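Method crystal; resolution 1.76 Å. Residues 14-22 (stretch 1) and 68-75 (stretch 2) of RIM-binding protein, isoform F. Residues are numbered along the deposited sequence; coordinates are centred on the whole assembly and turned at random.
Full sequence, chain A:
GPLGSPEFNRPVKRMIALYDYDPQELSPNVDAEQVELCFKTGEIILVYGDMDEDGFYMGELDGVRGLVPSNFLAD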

# COMPACT_ATOMS: atom_id res chain seq x y z
N ARG A 14 10.58 1.34 -2.83
CA ARG A 14 9.91 0.46 -3.76
C ARG A 14 9.45 -0.78 -3.00
O ARG A 14 10.19 -1.35 -2.18
CB ARG A 14 10.80 0.13 -4.98
CG ARG A 14 12.00 -0.71 -4.76
CD ARG A 14 12.80 -0.90 -6.11
NE ARG A 14 13.56 0.29 -6.51
CZ ARG A 14 14.89 0.38 -6.53
NH1 ARG A 14 15.64 -0.67 -6.17
NH2 ARG A 14 15.48 1.50 -6.91
N MET A 15 8.20 -1.17 -3.24
CA MET A 15 7.60 -2.26 -2.51
C MET A 15 6.97 -3.28 -3.45
O MET A 15 6.19 -2.93 -4.33
CB MET A 15 6.55 -1.73 -1.54
CG MET A 15 7.13 -0.84 -0.45
SD MET A 15 6.02 -0.58 0.94
CE MET A 15 6.16 -2.18 1.76
N ILE A 16 7.31 -4.54 -3.23
CA ILE A 16 6.81 -5.65 -4.03
C ILE A 16 5.43 -6.11 -3.57
O ILE A 16 5.22 -6.43 -2.38
CB ILE A 16 7.78 -6.86 -3.95
CG1 ILE A 16 9.20 -6.46 -4.32
CG2 ILE A 16 7.30 -7.99 -4.82
CD1 ILE A 16 10.22 -7.54 -3.90
N ALA A 17 4.49 -6.19 -4.51
CA ALA A 17 3.17 -6.75 -4.23
C ALA A 17 3.26 -8.25 -4.13
O ALA A 17 3.77 -8.90 -5.04
CB ALA A 17 2.17 -6.34 -5.33
N LEU A 18 2.78 -8.81 -3.02
CA LEU A 18 2.82 -10.25 -2.78
C LEU A 18 1.52 -10.96 -3.11
O LEU A 18 1.47 -12.20 -3.18
CB LEU A 18 3.19 -10.53 -1.31
CG LEU A 18 4.61 -10.08 -0.95
CD1 LEU A 18 4.88 -10.34 0.53
CD2 LEU A 18 5.65 -10.81 -1.81
N TYR A 19 0.45 -10.18 -3.31
CA TYR A 19 -0.88 -10.71 -3.56
C TYR A 19 -1.62 -9.78 -4.51
O TYR A 19 -1.38 -8.57 -4.49
CB TYR A 19 -1.68 -10.81 -2.25
CG TYR A 19 -0.99 -11.69 -1.24
CD1 TYR A 19 -1.19 -13.08 -1.24
CD2 TYR A 19 -0.12 -11.16 -0.30
CE1 TYR A 19 -0.52 -13.91 -0.31
CE2 TYR A 19 0.55 -11.98 0.61
CZ TYR A 19 0.33 -13.35 0.61
OH TYR A 19 1.00 -14.13 1.53
N ASP A 20 -2.53 -10.34 -5.31
CA ASP A 20 -3.35 -9.51 -6.21
C ASP A 20 -4.27 -8.64 -5.39
O ASP A 20 -4.82 -9.12 -4.39
CB ASP A 20 -4.19 -10.36 -7.14
CG ASP A 20 -3.36 -11.16 -8.11
OD1 ASP A 20 -2.14 -10.93 -8.22
OD2 ASP A 20 -3.94 -12.04 -8.77
N TYR A 21 -4.49 -7.39 -5.81
CA TYR A 21 -5.48 -6.53 -5.17
C TYR A 21 -6.34 -5.75 -6.15
O TYR A 21 -5.84 -4.88 -6.86
CB TYR A 21 -4.81 -5.54 -4.22
CG TYR A 21 -5.76 -4.76 -3.34
CD1 TYR A 21 -6.46 -5.39 -2.31
CD2 TYR A 21 -5.91 -3.38 -3.48
CE1 TYR A 21 -7.32 -4.68 -1.48
CE2 TYR A 21 -6.76 -2.65 -2.63
CZ TYR A 21 -7.46 -3.32 -1.64
OH TYR A 21 -8.29 -2.64 -0.80
N ASP A 22 -7.62 -6.08 -6.17
CA ASP A 22 -8.63 -5.29 -6.87
C ASP A 22 -9.59 -4.76 -5.82
O ASP A 22 -10.31 -5.52 -5.18
CB ASP A 22 -9.35 -6.15 -7.91
CG ASP A 22 -10.34 -5.36 -8.75
OD1 ASP A 22 -10.62 -4.19 -8.42
OD2 ASP A 22 -10.83 -5.91 -9.75
N VAL A 68 -2.63 2.12 -1.36
CA VAL A 68 -2.42 0.67 -1.40
C VAL A 68 -2.34 0.10 0.02
O VAL A 68 -1.75 0.70 0.91
CB VAL A 68 -1.15 0.31 -2.20
CG1 VAL A 68 -1.24 0.84 -3.61
CG2 VAL A 68 0.07 0.89 -1.53
N PRO A 69 -2.98 -1.06 0.24
CA PRO A 69 -2.98 -1.67 1.58
C PRO A 69 -1.61 -2.26 1.94
O PRO A 69 -1.10 -3.12 1.22
CB PRO A 69 -4.02 -2.79 1.46
CG PRO A 69 -4.02 -3.18 0.04
CD PRO A 69 -3.68 -1.89 -0.76
N SER A 70 -1.03 -1.80 3.04
CA SER A 70 0.32 -2.21 3.42
C SER A 70 0.45 -3.72 3.58
O SER A 70 1.52 -4.28 3.35
CB SER A 70 0.73 -1.50 4.71
OG SER A 70 -0.17 -1.82 5.77
N ASN A 71 -0.64 -4.38 3.96
CA ASN A 71 -0.56 -5.79 4.28
C ASN A 71 -0.56 -6.68 3.05
O ASN A 71 -0.44 -7.88 3.18
CB ASN A 71 -1.67 -6.20 5.27
CG ASN A 71 -3.08 -5.88 4.80
OD1 ASN A 71 -3.29 -5.01 3.96
ND2 ASN A 71 -4.06 -6.60 5.36
N PHE A 72 -0.61 -6.09 1.84
CA PHE A 72 -0.51 -6.87 0.62
C PHE A 72 0.89 -6.80 0.02
O PHE A 72 1.16 -7.43 -1.00
CB PHE A 72 -1.54 -6.40 -0.42
CG PHE A 72 -2.90 -7.04 -0.26
CD1 PHE A 72 -3.62 -6.84 0.90
CD2 PHE A 72 -3.45 -7.80 -1.28
CE1 PHE A 72 -4.87 -7.44 1.07
CE2 PHE A 72 -4.70 -8.38 -1.13
CZ PHE A 72 -5.41 -8.21 0.05
N LEU A 73 1.76 -6.02 0.65
CA LEU A 73 3.11 -5.74 0.13
C LEU A 73 4.16 -6.41 0.98
O LEU A 73 3.91 -6.73 2.14
CB LEU A 73 3.37 -4.24 0.11
CG LEU A 73 2.26 -3.45 -0.59
CD1 LEU A 73 2.57 -1.96 -0.50
CD2 LEU A 73 2.07 -3.88 -2.05
N ALA A 74 5.36 -6.58 0.42
CA ALA A 74 6.45 -7.21 1.16
C ALA A 74 7.15 -6.21 2.06
O ALA A 74 7.83 -5.31 1.58
CB ALA A 74 7.44 -7.83 0.19
N ASP A 75 7.00 -6.37 3.37
CA ASP A 75 7.82 -5.58 4.27
C ASP A 75 8.90 -6.47 4.86
O ASP A 75 9.94 -5.95 5.29
CB ASP A 75 6.98 -4.92 5.37
CG ASP A 75 6.34 -5.92 6.31
OD1 ASP A 75 6.11 -7.07 5.89
OD2 ASP A 75 6.05 -5.55 7.47
OXT ASP A 75 8.75 -7.70 4.87
O HOH W 1 9.00 -4.73 -0.84

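What holds the two backbones together? Two direct hydrogen bonds do, one on each side of the Ala17–Leu73 pair, whose CA atoms lie 4.5 Å apart in a single beta bridge. Ala74 N donates to Ile16 O at 2.8 Å, and Leu18 N donates to Phe72 O at 2.9 Å, the second with the straighter N-H...O angle, 164° against 150°. Ile16 O also receives a CA-H...O contact from Leu73 CA at 3.4 Å, so this carbonyl meets two consecutive residues of the other stretch.

How is the pairing continued beyond the direct bonds? A water takes over. It accepts from Ile16 N at 2.9 Å and donates to Ala74 O at 2.7 Å, so both polar groups are satisfied although N and O do not bond to each other. Ile16 is thereby engaged through its carbonyl directly and through its amide by way of the water, and Ala74 likewise through its amide and its carbonyl.

What sets up the second stretch to offer these groups? The 3-10 segment turns on its own backbone bonds: Phe72 N donates to Pro69 O at 3.1 Å, and Leu73 N to Ser70 O at 3.2 Å. The amide and carbonyl of Phe72 therefore serve different partners, the amide bonding within the turn and the carbonyl reaching across to Leu18. Several side-chain polar groups find their partners elsewhere in the structure, among them the hydroxyls of Tyr19, Tyr21 and Ser70.

How do the aromatic residues pack without a polar bond between them? Tyr21 uses its ring in two ways. Pro69 CG sits 3.7 Å from the centroid of the Tyr21 ring and only 6° off its normal, a CH-pi contact over one face, while the Tyr21 edge points toward the face of Phe72, with centroids 5.0 Å apart and planes at 64°. The Phe72 CA-to-CB bond points sideways, but the end of the side chain comes nearer to the first stretch. There Tyr19 CB approaches Phe72 CD2 at 3.6 Å, and Asp20 O lies at the ring edge, 3.3 Å from Phe72 CE2.

What covers the bridge itself? Small apolar contacts do. Leu18 CD1 meets Ala74 CB at 3.6 Å, and Met15 CE reaches Leu73 CB at 3.8 Å. Ala17 and Leu73 both direct their CA-to-CB bonds away from the opposing stretch, yet Ala17 CB still lies 4.1 Å from Leu73 CD2.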